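Local coordinates for protein split-Soret cytochrome c (Desulfovibrio desulfuricans, PDB 1H21) that carries two heme c groups and one iron-sulfur cluster, probably [2Fe-2S], per subunit of a homodimer and may take part in sulfate reduction, at residues G47-I52 with F67-L72; A204-C209 with K224-C229; P138-D143 with S152-E157. All coordinates share one frame; numbering follows the deposited sequence.

Interaction 1: G47-I52 with F67-L72; sequences GAFYSI and FPFAML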
loop_
_atom_site.group_PDB
_atom_site.type_symbol
_atom_site.label_atom_id
_atom_site.label_comp_id
_atom_site.label_asym_id
_atom_site.label_seq_id
_atom_site.Cartn_x
_atom_site.Cartn_y
_atom_site.Cartn_z
ATOM N N GLY A 47 4.490 9.231 10.146
ATOM C CA GLY A 47 4.190 9.309 11.566
ATOM C C GLY A 47 4.052 7.957 12.257
ATOM O O GLY A 47 4.664 7.731 13.298
ATOM N N ALA A 48 3.263 7.054 11.683
ATOM C CA ALA A 48 3.063 5.745 12.273
ATOM C C ALA A 48 4.346 4.930 12.266
ATOM O O ALA A 48 4.735 4.364 13.287
ATOM C CB ALA A 48 1.968 4.997 11.544
ATOM N N PHE A 49 5.016 4.862 11.121
ATOM C CA PHE A 49 6.247 4.078 11.042
ATOM C C PHE A 49 7.243 4.577 12.078
ATOM O O PHE A 49 7.750 3.822 12.904
ATOM C CB PHE A 49 6.885 4.159 9.655
ATOM C CG PHE A 49 8.039 3.231 9.497
ATOM C CD1 PHE A 49 7.831 1.904 9.146
ATOM C CD2 PHE A 49 9.335 3.666 9.769
ATOM C CE1 PHE A 49 8.903 0.994 9.072
ATOM C CE2 PHE A 49 10.420 2.780 9.699
ATOM C CZ PHE A 49 10.201 1.433 9.348
ATOM N N TYR A 50 7.504 5.870 12.046
ATOM C CA TYR A 50 8.434 6.434 12.999
ATOM C C TYR A 50 8.049 6.181 14.459
ATOM O O TYR A 50 8.900 5.795 15.254
ATOM C CB TYR A 50 8.620 7.924 12.769
ATOM C CG TYR A 50 9.756 8.485 13.586
ATOM C CD1 TYR A 50 11.021 8.630 13.029
ATOM C CD2 TYR A 50 9.573 8.874 14.918
ATOM C CE1 TYR A 50 12.079 9.150 13.768
ATOM C CE2 TYR A 50 10.630 9.395 15.669
ATOM C CZ TYR A 50 11.877 9.528 15.078
ATOM O OH TYR A 50 12.929 10.075 15.768
ATOM N N SER A 51 6.776 6.332 14.807
ATOM C CA SER A 51 6.390 6.121 16.191
ATOM C C SER A 51 6.776 4.725 16.693
ATOM O O SER A 51 6.829 4.482 17.896
ATOM C CB SER A 51 4.895 6.394 16.403
ATOM O OG SER A 51 4.085 5.364 15.894
ATOM N N ILE A 52 7.095 3.822 15.778
ATOM C CA ILE A 52 7.456 2.469 16.169
ATOM C C ILE A 52 8.953 2.220 16.068
ATOM O O ILE A 52 9.623 1.970 17.071
ATOM C CB ILE A 52 6.651 1.437 15.348
ATOM C CG1 ILE A 52 5.201 1.426 15.849
ATOM C CG2 ILE A 52 7.311 0.071 15.396
ATOM C CD1 ILE A 52 4.301 0.430 15.174
ATOM N N PHE A 67 17.486 3.726 9.752
ATOM C CA PHE A 67 16.440 3.678 8.734
ATOM C C PHE A 67 16.127 5.026 8.058
ATOM O O PHE A 67 16.087 6.078 8.720
ATOM C CB PHE A 67 15.162 3.091 9.338
ATOM C CG PHE A 67 14.169 2.644 8.319
ATOM C CD1 PHE A 67 14.152 1.315 7.887
ATOM C CD2 PHE A 67 13.246 3.546 7.784
ATOM C CE1 PHE A 67 13.227 0.884 6.937
ATOM C CE2 PHE A 67 12.318 3.138 6.839
ATOM C CZ PHE A 67 12.304 1.798 6.411
ATOM N N PRO A 68 15.976 5.024 6.716
ATOM C CA PRO A 68 15.658 6.245 5.952
ATOM C C PRO A 68 14.149 6.554 6.120
ATOM O O PRO A 68 13.352 6.344 5.203
ATOM C CB PRO A 68 16.025 5.849 4.512
ATOM C CG PRO A 68 15.807 4.355 4.484
ATOM C CD PRO A 68 16.315 3.893 5.821
ATOM N N PHE A 69 13.778 7.080 7.284
ATOM C CA PHE A 69 12.373 7.332 7.628
ATOM C C PHE A 69 11.470 8.036 6.634
ATOM O O PHE A 69 10.340 7.610 6.413
ATOM C CB PHE A 69 12.257 8.015 8.997
ATOM C CG PHE A 69 12.839 7.213 10.116
ATOM C CD1 PHE A 69 14.055 7.572 10.683
ATOM C CD2 PHE A 69 12.217 6.062 10.556
ATOM C CE1 PHE A 69 14.633 6.793 11.658
ATOM C CE2 PHE A 69 12.797 5.276 11.541
ATOM C CZ PHE A 69 13.999 5.640 12.087
ATOM N N ALA A 70 11.963 9.102 6.027
ATOM C CA ALA A 70 11.159 9.852 5.073
ATOM C C ALA A 70 10.704 9.004 3.891
ATOM O O ALA A 70 9.796 9.407 3.168
ATOM C CB ALA A 70 11.881 11.061 4.603
ATOM N N MET A 71 11.288 7.816 3.718
ATOM C CA MET A 71 10.874 6.944 2.628
ATOM C C MET A 71 9.372 6.695 2.774
ATOM O O MET A 71 8.660 6.511 1.773
ATOM C CB MET A 71 11.615 5.600 2.650
ATOM C CG MET A 71 11.214 4.652 1.498
ATOM S SD MET A 71 11.890 2.967 1.598
ATOM C CE MET A 71 10.548 2.063 2.273
ATOM N N LEU A 72 8.888 6.731 4.016
ATOM C CA LEU A 72 7.478 6.502 4.273
ATOM C C LEU A 72 6.571 7.643 3.888
ATOM O O LEU A 72 5.358 7.536 4.009
ATOM C CB LEU A 72 7.224 6.013 5.692
ATOM C CG LEU A 72 7.607 4.539 5.647
ATOM C CD1 LEU A 72 8.885 4.344 6.414
ATOM C CD2 LEU A 72 6.494 3.666 6.170
#

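Interaction 2: A204-C209 with K224-C229; sequences ASVSSC and KGIMDC. With HEC (heme c), chain F.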
loop_
_atom_site.group_PDB
_atom_site.type_symbol
_atom_site.label_atom_id
_atom_site.label_comp_id
_atom_site.label_asym_id
_atom_site.label_seq_id
_atom_site.Cartn_x
_atom_site.Cartn_y
_atom_site.Cartn_z
ATOM N N ALA A 204 -17.533 -11.572 8.053
ATOM C CA ALA A 204 -18.658 -12.386 7.620
ATOM C C ALA A 204 -18.674 -12.620 6.128
ATOM O O ALA A 204 -18.698 -13.760 5.668
ATOM C CB ALA A 204 -19.959 -11.734 8.048
ATOM N N SER A 205 -18.673 -11.528 5.371
ATOM C CA SER A 205 -18.702 -11.614 3.914
ATOM C C SER A 205 -17.498 -12.385 3.371
ATOM O O SER A 205 -17.659 -13.270 2.522
ATOM C CB SER A 205 -18.774 -10.216 3.302
ATOM O OG SER A 205 -17.599 -9.499 3.593
ATOM N N VAL A 206 -16.309 -12.095 3.904
ATOM C CA VAL A 206 -15.091 -12.773 3.467
ATOM C C VAL A 206 -15.220 -14.283 3.610
ATOM O O VAL A 206 -14.897 -15.035 2.684
ATOM C CB VAL A 206 -13.868 -12.283 4.242
ATOM C CG1 VAL A 206 -12.618 -12.948 3.705
ATOM C CG2 VAL A 206 -13.753 -10.777 4.137
ATOM N N SER A 207 -15.722 -14.720 4.757
ATOM C CA SER A 207 -15.900 -16.137 4.993
ATOM C C SER A 207 -16.931 -16.772 4.079
ATOM O O SER A 207 -16.640 -17.793 3.463
ATOM C CB SER A 207 -16.266 -16.407 6.448
ATOM O OG SER A 207 -15.282 -15.870 7.313
ATOM N N SER A 208 -18.111 -16.166 3.938
ATOM C CA SER A 208 -19.156 -16.765 3.095
ATOM C C SER A 208 -18.883 -16.699 1.596
ATOM O O SER A 208 -19.065 -17.678 0.883
ATOM C CB SER A 208 -20.554 -16.213 3.438
ATOM O OG SER A 208 -20.649 -14.817 3.249
ATOM N N CYS A 209 -18.472 -15.536 1.112
ATOM C CA CYS A 209 -18.156 -15.393 -0.305
ATOM C C CYS A 209 -16.936 -16.274 -0.562
ATOM O O CYS A 209 -16.876 -16.977 -1.578
ATOM C CB CYS A 209 -17.810 -13.941 -0.636
ATOM S SG CYS A 209 -19.076 -12.719 -0.214
ATOM N N LYS A 224 -8.624 -12.760 -4.899
ATOM C CA LYS A 224 -7.505 -12.616 -3.975
ATOM C C LYS A 224 -7.762 -11.342 -3.188
ATOM O O LYS A 224 -8.189 -10.334 -3.756
ATOM C CB LYS A 224 -6.163 -12.524 -4.712
ATOM C CG LYS A 224 -5.530 -13.871 -5.048
ATOM C CD LYS A 224 -5.087 -14.594 -3.797
ATOM C CE LYS A 224 -4.748 -16.051 -4.073
ATOM N NZ LYS A 224 -4.200 -16.677 -2.851
ATOM N N GLY A 225 -7.546 -11.402 -1.881
ATOM C CA GLY A 225 -7.772 -10.235 -1.057
ATOM C C GLY A 225 -8.806 -10.552 -0.004
ATOM O O GLY A 225 -9.812 -11.211 -0.283
ATOM N N ILE A 226 -8.548 -10.118 1.224
ATOM C CA ILE A 226 -9.490 -10.380 2.290
ATOM C C ILE A 226 -10.076 -9.122 2.905
ATOM O O ILE A 226 -10.337 -9.057 4.103
ATOM C CB ILE A 226 -8.915 -11.329 3.342
ATOM C CG1 ILE A 226 -7.547 -10.839 3.807
ATOM C CG2 ILE A 226 -8.849 -12.754 2.767
ATOM C CD1 ILE A 226 -6.854 -11.811 4.754
ATOM N N MET A 227 -10.247 -8.107 2.065
ATOM C CA MET A 227 -10.871 -6.873 2.497
ATOM C C MET A 227 -12.353 -7.247 2.595
ATOM O O MET A 227 -12.805 -8.174 1.902
ATOM C CB MET A 227 -10.733 -5.800 1.423
ATOM C CG MET A 227 -9.426 -5.087 1.408
ATOM S SD MET A 227 -9.472 -3.849 0.161
ATOM C CE MET A 227 -9.272 -4.965 -1.324
ATOM N N ASP A 228 -13.104 -6.567 3.453
ATOM C CA ASP A 228 -14.517 -6.873 3.551
ATOM C C ASP A 228 -15.154 -6.586 2.197
ATOM O O ASP A 228 -14.943 -5.513 1.609
ATOM C CB ASP A 228 -15.193 -6.061 4.637
ATOM C CG ASP A 228 -16.607 -6.494 4.839
ATOM O OD1 ASP A 228 -16.825 -7.703 5.013
ATOM O OD2 ASP A 228 -17.516 -5.660 4.751
ATOM N N CYS A 229 -15.910 -7.552 1.689
ATOM C CA CYS A 229 -16.527 -7.431 0.376
ATOM C C CYS A 229 -17.732 -6.504 0.265
ATOM O O CYS A 229 -18.039 -6.019 -0.822
ATOM C CB CYS A 229 -16.923 -8.808 -0.104
ATOM S SG CYS A 229 -15.766 -10.061 0.419
HETATM FE FE HEC F . -14.068 -7.881 -5.563
HETATM C CHA HEC F . -13.668 -8.300 -8.919
HETATM C CHB HEC F . -14.989 -11.076 -5.208
HETATM C CHC HEC F . -13.770 -7.524 -2.312
HETATM C CHD HEC F . -14.061 -4.486 -5.987
HETATM N NA HEC F . -14.194 -9.386 -6.773
HETATM C C1A HEC F . -13.908 -9.433 -8.127
HETATM C C2A HEC F . -14.047 -10.800 -8.651
HETATM C C3A HEC F . -14.447 -11.538 -7.603
HETATM C C4A HEC F . -14.569 -10.664 -6.469
HETATM C CMA HEC F . -14.777 -13.028 -7.655
HETATM C CAA HEC F . -13.920 -11.352 -10.093
HETATM C CBA HEC F . -15.127 -11.250 -11.048
HETATM C CGA HEC F . -15.268 -9.897 -11.715
HETATM O O1A HEC F . -16.386 -9.344 -11.676
HETATM O O2A HEC F . -14.269 -9.400 -12.277
HETATM N NB HEC F . -14.335 -9.060 -4.081
HETATM C C1B HEC F . -14.861 -10.315 -4.083
HETATM C C2B HEC F . -14.929 -10.874 -2.794
HETATM C C3B HEC F . -14.393 -9.950 -1.919
HETATM C C4B HEC F . -14.057 -8.800 -2.776
HETATM C CMB HEC F . -15.440 -12.280 -2.557
HETATM C CAB HEC F . -14.214 -10.021 -0.518
HETATM C CBB HEC F . -13.126 -10.699 0.130
HETATM N NC HEC F . -13.887 -6.358 -4.377
HETATM C C1C HEC F . -13.758 -6.378 -3.027
HETATM C C2C HEC F . -13.693 -5.042 -2.506
HETATM C C3C HEC F . -13.793 -4.181 -3.573
HETATM C C4C HEC F . -13.915 -5.000 -4.709
HETATM C CMC HEC F . -13.538 -4.644 -1.027
HETATM C CAC HEC F . -13.773 -2.795 -3.607
HETATM C CBC HEC F . -12.591 -2.028 -3.224
HETATM N ND HEC F . -13.922 -6.651 -7.108
HETATM C C1D HEC F . -14.081 -5.262 -7.129
HETATM C C2D HEC F . -14.105 -4.743 -8.516
HETATM C C3D HEC F . -13.853 -5.809 -9.332
HETATM C C4D HEC F . -13.739 -6.996 -8.459
HETATM C CMD HEC F . -14.394 -3.336 -8.966
HETATM C CAD HEC F . -13.662 -5.792 -10.855
HETATM C CBD HEC F . -14.898 -6.196 -11.658
HETATM C CGD HEC F . -14.631 -6.204 -13.142
HETATM O O1D HEC F . -14.150 -7.236 -13.623
HETATM O O2D HEC F . -14.840 -5.178 -13.825
#

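Interaction 3: P138-D143 with S152-E157; sequences PMSASD and SKWCYE. With HEC (heme c), chain H.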
loop_
_atom_site.group_PDB
_atom_site.type_symbol
_atom_site.label_atom_id
_atom_site.label_comp_id
_atom_site.label_asym_id
_atom_site.label_seq_id
_atom_site.Cartn_x
_atom_site.Cartn_y
_atom_site.Cartn_z
ATOM N N PRO A 138 -16.296 14.090 14.223
ATOM C CA PRO A 138 -17.280 13.008 14.109
ATOM C C PRO A 138 -16.512 11.720 13.905
ATOM O O PRO A 138 -15.472 11.716 13.254
ATOM C CB PRO A 138 -18.045 13.362 12.829
ATOM C CG PRO A 138 -17.808 14.826 12.649
ATOM C CD PRO A 138 -16.379 14.991 13.064
ATOM N N MET A 139 -17.021 10.631 14.455
ATOM C CA MET A 139 -16.357 9.343 14.323
ATOM C C MET A 139 -17.196 8.443 13.427
ATOM O O MET A 139 -18.425 8.578 13.385
ATOM C CB MET A 139 -16.213 8.683 15.702
ATOM C CG MET A 139 -15.399 9.463 16.717
ATOM S SD MET A 139 -15.630 8.799 18.377
ATOM C CE MET A 139 -16.534 7.288 18.092
ATOM N N SER A 140 -16.545 7.511 12.734
ATOM C CA SER A 140 -17.251 6.575 11.868
ATOM C C SER A 140 -16.395 5.358 11.575
ATOM O O SER A 140 -15.178 5.369 11.788
ATOM C CB SER A 140 -17.689 7.247 10.558
ATOM O OG SER A 140 -16.586 7.742 9.817
ATOM N N ALA A 141 -17.060 4.277 11.193
ATOM C CA ALA A 141 -16.378 3.046 10.844
ATOM C C ALA A 141 -16.306 3.075 9.326
ATOM O O ALA A 141 -17.315 3.293 8.657
ATOM C CB ALA A 141 -17.183 1.856 11.314
ATOM N N SER A 142 -15.117 2.877 8.781
ATOM C CA SER A 142 -14.929 2.918 7.342
ATOM C C SER A 142 -15.355 1.648 6.617
ATOM O O SER A 142 -15.908 1.714 5.525
ATOM C CB SER A 142 -13.458 3.202 7.043
ATOM O OG SER A 142 -12.638 2.262 7.711
ATOM N N ASP A 143 -15.123 0.503 7.253
ATOM C CA ASP A 143 -15.399 -0.814 6.676
ATOM C C ASP A 143 -14.452 -1.006 5.481
ATOM O O ASP A 143 -14.687 -1.812 4.584
ATOM C CB ASP A 143 -16.869 -0.959 6.263
ATOM C CG ASP A 143 -17.234 -2.398 5.814
ATOM O OD1 ASP A 143 -16.590 -3.383 6.251
ATOM O OD2 ASP A 143 -18.198 -2.539 5.028
ATOM N N SER A 152 -13.367 9.501 1.639
ATOM C CA SER A 152 -14.515 9.947 0.849
ATOM C C SER A 152 -15.879 9.756 1.526
ATOM O O SER A 152 -16.700 10.675 1.524
ATOM C CB SER A 152 -14.489 9.291 -0.535
ATOM O OG SER A 152 -13.255 9.568 -1.174
ATOM N N LYS A 153 -16.105 8.586 2.124
ATOM C CA LYS A 153 -17.360 8.275 2.817
ATOM C C LYS A 153 -17.562 9.238 4.006
ATOM O O LYS A 153 -18.595 9.905 4.128
ATOM C CB LYS A 153 -17.313 6.828 3.299
ATOM C CG LYS A 153 -18.636 6.244 3.711
ATOM C CD LYS A 153 -18.427 4.847 4.217
ATOM C CE LYS A 153 -19.712 4.310 4.769
ATOM N NZ LYS A 153 -19.487 2.986 5.410
ATOM N N TRP A 154 -16.536 9.367 4.836
ATOM C CA TRP A 154 -16.593 10.258 5.992
ATOM C C TRP A 154 -16.899 11.722 5.601
ATOM O O TRP A 154 -17.751 12.361 6.218
ATOM C CB TRP A 154 -15.271 10.153 6.762
ATOM C CG TRP A 154 -15.153 11.007 7.996
ATOM C CD1 TRP A 154 -15.461 10.644 9.285
ATOM C CD2 TRP A 154 -14.601 12.330 8.075
ATOM N NE1 TRP A 154 -15.120 11.654 10.151
ATOM C CE2 TRP A 154 -14.590 12.698 9.438
ATOM C CE3 TRP A 154 -14.103 13.235 7.119
ATOM C CZ2 TRP A 154 -14.097 13.937 9.878
ATOM C CZ3 TRP A 154 -13.613 14.462 7.553
ATOM C CH2 TRP A 154 -13.613 14.803 8.924
ATOM N N CYS A 155 -16.197 12.254 4.598
ATOM C CA CYS A 155 -16.419 13.630 4.135
ATOM C C CYS A 155 -17.849 13.794 3.608
ATOM O O CYS A 155 -18.548 14.762 3.936
ATOM C CB CYS A 155 -15.409 14.017 3.038
ATOM S SG CYS A 155 -13.721 14.435 3.602
ATOM N N TYR A 156 -18.281 12.821 2.811
ATOM C CA TYR A 156 -19.623 12.793 2.235
ATOM C C TYR A 156 -20.674 12.831 3.322
ATOM O O TYR A 156 -21.550 13.701 3.320
ATOM C CB TYR A 156 -19.827 11.511 1.427
ATOM C CG TYR A 156 -21.233 11.336 0.899
ATOM C CD1 TYR A 156 -21.813 12.310 0.069
ATOM C CD2 TYR A 156 -21.980 10.191 1.194
ATOM C CE1 TYR A 156 -23.104 12.153 -0.465
ATOM C CE2 TYR A 156 -23.274 10.016 0.664
ATOM C CZ TYR A 156 -23.824 11.009 -0.169
ATOM O OH TYR A 156 -25.067 10.850 -0.733
ATOM N N GLU A 157 -20.625 11.818 4.183
ATOM C CA GLU A 157 -21.542 11.672 5.295
ATOM C C GLU A 157 -21.574 12.879 6.236
ATOM O O GLU A 157 -22.639 13.247 6.728
ATOM C CB GLU A 157 -21.205 10.400 6.073
ATOM C CG GLU A 157 -21.552 9.129 5.304
ATOM C CD GLU A 157 -21.194 7.838 6.050
ATOM O OE1 GLU A 157 -20.406 7.889 7.032
ATOM O OE2 GLU A 157 -21.695 6.759 5.628
HETATM FE FE HEC H . -15.250 6.044 -5.029
HETATM C CHA HEC H . -17.061 6.448 -2.243
HETATM C CHB HEC H . -15.987 9.276 -6.007
HETATM C CHC HEC H . -12.908 5.830 -7.486
HETATM C CHD HEC H . -15.125 2.712 -4.585
HETATM N NA HEC H . -16.364 7.491 -4.278
HETATM C C1A HEC H . -16.911 7.541 -3.021
HETATM C C2A HEC H . -17.426 8.855 -2.680
HETATM C C3A HEC H . -17.257 9.632 -3.830
HETATM C C4A HEC H . -16.591 8.766 -4.818
HETATM C CMA HEC H . -17.585 11.113 -4.035
HETATM C CAA HEC H . -18.082 9.281 -1.353
HETATM C CBA HEC H . -19.603 9.127 -1.326
HETATM C CGA HEC H . -20.100 7.749 -0.913
HETATM O O1A HEC H . -20.944 7.160 -1.623
HETATM O O2A HEC H . -19.680 7.269 0.154
HETATM N NB HEC H . -14.627 7.282 -6.496
HETATM C C1B HEC H . -15.062 8.574 -6.786
HETATM C C2B HEC H . -14.270 9.187 -7.874
HETATM C C3B HEC H . -13.308 8.241 -8.190
HETATM C C4B HEC H . -13.580 7.061 -7.368
HETATM C CMB HEC H . -14.489 10.562 -8.555
HETATM C CAB HEC H . -12.280 8.382 -9.138
HETATM C CBB HEC H . -11.301 9.461 -9.021
HETATM N NC HEC H . -14.168 4.555 -5.763
HETATM C C1C HEC H . -13.192 4.657 -6.748
HETATM C C2C HEC H . -12.571 3.360 -6.959
HETATM C C3C HEC H . -13.179 2.422 -6.114
HETATM C C4C HEC H . -14.189 3.209 -5.431
HETATM C CMC HEC H . -11.496 3.090 -8.037
HETATM C CAC HEC H . -12.989 1.014 -6.103
HETATM C CBC HEC H . -11.741 0.298 -5.734
HETATM N ND HEC H . -16.052 4.869 -3.763
HETATM C C1D HEC H . -16.009 3.493 -3.789
HETATM C C2D HEC H . -16.703 2.961 -2.641
HETATM C C3D HEC H . -17.162 3.977 -1.898
HETATM C C4D HEC H . -16.736 5.176 -2.610
HETATM C CMD HEC H . -16.838 1.500 -2.307
HETATM C CAD HEC H . -17.970 3.849 -0.594
HETATM C CBD HEC H . -19.470 3.864 -0.850
HETATM C CGD HEC H . -20.283 3.778 0.436
HETATM O O1D HEC H . -20.388 4.799 1.164
HETATM O O2D HEC H . -20.807 2.671 0.719
#

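Interaction 1: G47-I52 with F67-L72
The hydroxyl OH of Tyr50, at the far end of a ring that meets Phe69, is held by two hydrogen-bonding partners: Glu58 OE2, two turns further along the same helix, and the backbone N of Phe10 of the second subunit. The Tyr50 ring itself turns an edge to the loop. Its CD1 lies 3.7 Å from Phe69 CG in an edge-to-face (T-shaped) pair whose planes are inclined at 67°. The opposite face of the Phe69 ring carries Phe67 O, 3.1 Å above its plane, at the start of the inverse gamma turn centred on Pro68. The same ring presents its edge to Phe49, CD2 to CD2 at 3.8 Å between Phe69 and Phe49.

Phe49 makes the most extensive contact of the helix segment. Its CG is anti to the backbone N (chi1 -173°), on the loop side, and the ring beyond it lies among three loop side chains. Leu72 CD1 sits over one face, 3.6 Å from the centroid of the Phe49 ring, as a CH-pi contact, while Leu72 CD2 comes against Phe49 CB at 3.5 Å. Toward its outer end the ring meets Phe67, with Phe49 CE2 3.5 Å from Phe67 CE2 over a face of the latter; these two planes are inclined obliquely, at 33°.

Thr95 and Leu98 of helix 87-99 also touch Phe49, and Phe67 meets its counterpart Phe67 of the second subunit. The result is a buried aromatic cluster, where the loop following helix 44-60 folds back on that helix at the dimer interface.

Interaction 2: A204-C209 with K224-C229
Ser205 and Val206, in the first turn of helix 204-213, lie against the irregular segment 224-229, with the CA atoms of Ser205 and Cys229 5.9 Å apart. The hydroxyl of Ser205 points to the loop and has two partners there. It accepts a hydrogen bond from the backbone N of Cys229, 3.2 Å from Ser205 OG and bent to 144° at the hydrogen. It also donates to Asp228 OD1, a bond modelled so short that its exact length is doubtful. Asp228 CG is anti to its backbone N (chi1 -173°), which sets CG on the helix side, with OD1 at Ser205; its other oxygen, OD2, has a weak bond to Thr230 OG1.

Beside this polar grip, Val206 supplies the apolar contact. Its CG1 is 3.9 Å from Ile226 CG2, while the other branch, Val206 CG2, rests 3.6 Å from Met227 O, against the loop backbone. The two cysteine sulfurs also face each other, Cys209 SG lying 4.3 Å from Cys229 SG, far too distant for a disulfide.

Each sulfur is instead a thioether to a different heme. Cys229 SG is bonded at 1.8 Å to CAB of one heme c, and Cys209 CB approaches that heme's CMB at 3.5 Å although its own SG is linked to another. The first cysteines of two CXXCH motifs are therefore held side by side, which implies that the attachment points of the two hemes are fixed close together.

Interaction 3: P138-D143 with S152-E157
The Trp154 indole meets segment 138-143 with its edge: Pro138 O and Ser140 OG both lie near the ring plane, and Cys155 SG reaches the rim from within the helix. Arg170 of helix 165-192 interacts with the indole as a cation-pi partner. The Tyr156 ring takes no part in the contact with this segment and lies on the heme side of the helix. Over one of its faces lies a heme propionate arm, with CBA of the heme 3.5 Å from Tyr156 CG, and Trp222 of the second subunit meets the ring edge-to-face.

The hydrogen bond across the contact runs from Trp154 NE1 to Pro138 O, 3.1 Å long and nearly straight at 176°. The acceptor is in the plane of the indole, whereas the donor stands well above the carbonyl plane, 51° out of it. Next to it, Ser140 OG is 3.2 Å from Trp154 CD1, and Pro138 CD, standing off the indole plane, is 4.1 Å from Trp154 CZ2. CG of Trp154 is anti to the backbone N (chi1 -180°), on the side of the loop.

These contacts join helix 147-158 to the connection that leads into it from helix 102-118. The helix also carries His148, an experimentally established axial ligand to the iron of a heme shared between the subunits.

Lys153, the residue before Trp154, runs out between the loop and the heme. Its chain is extended beyond CG, and CG is 3.4 Å from propionate O1D of the heme. At its end NZ lies 3.8 Å from Ser142 O, too far for a hydrogen bond. Asp143 OD2 is 5.7 Å from Lys153 NZ; the opposite charges do not touch, though they may still attract weakly.

Overall arrangement
Interaction 1 is fully buried and aromatic, and lies across the chain's centre from the other two, about 30 Å from interaction 2 and 26 Å from interaction 3 between centres. Interaction 2, also buried, combines a polar grip with thioether-linked hemes, whereas interaction 3 is only partly buried and mixes an indole bond with charged groups beside a heme propionate. No helix or loop segment is shared, yet interactions 2 and 3 touch: Asp228 OD2 is 2.9 Å from Asp143 OD1, a close pair of carboxylates that might share a proton. All three reach the second subunit, interaction 1 through aromatic rings and the others around the hemes.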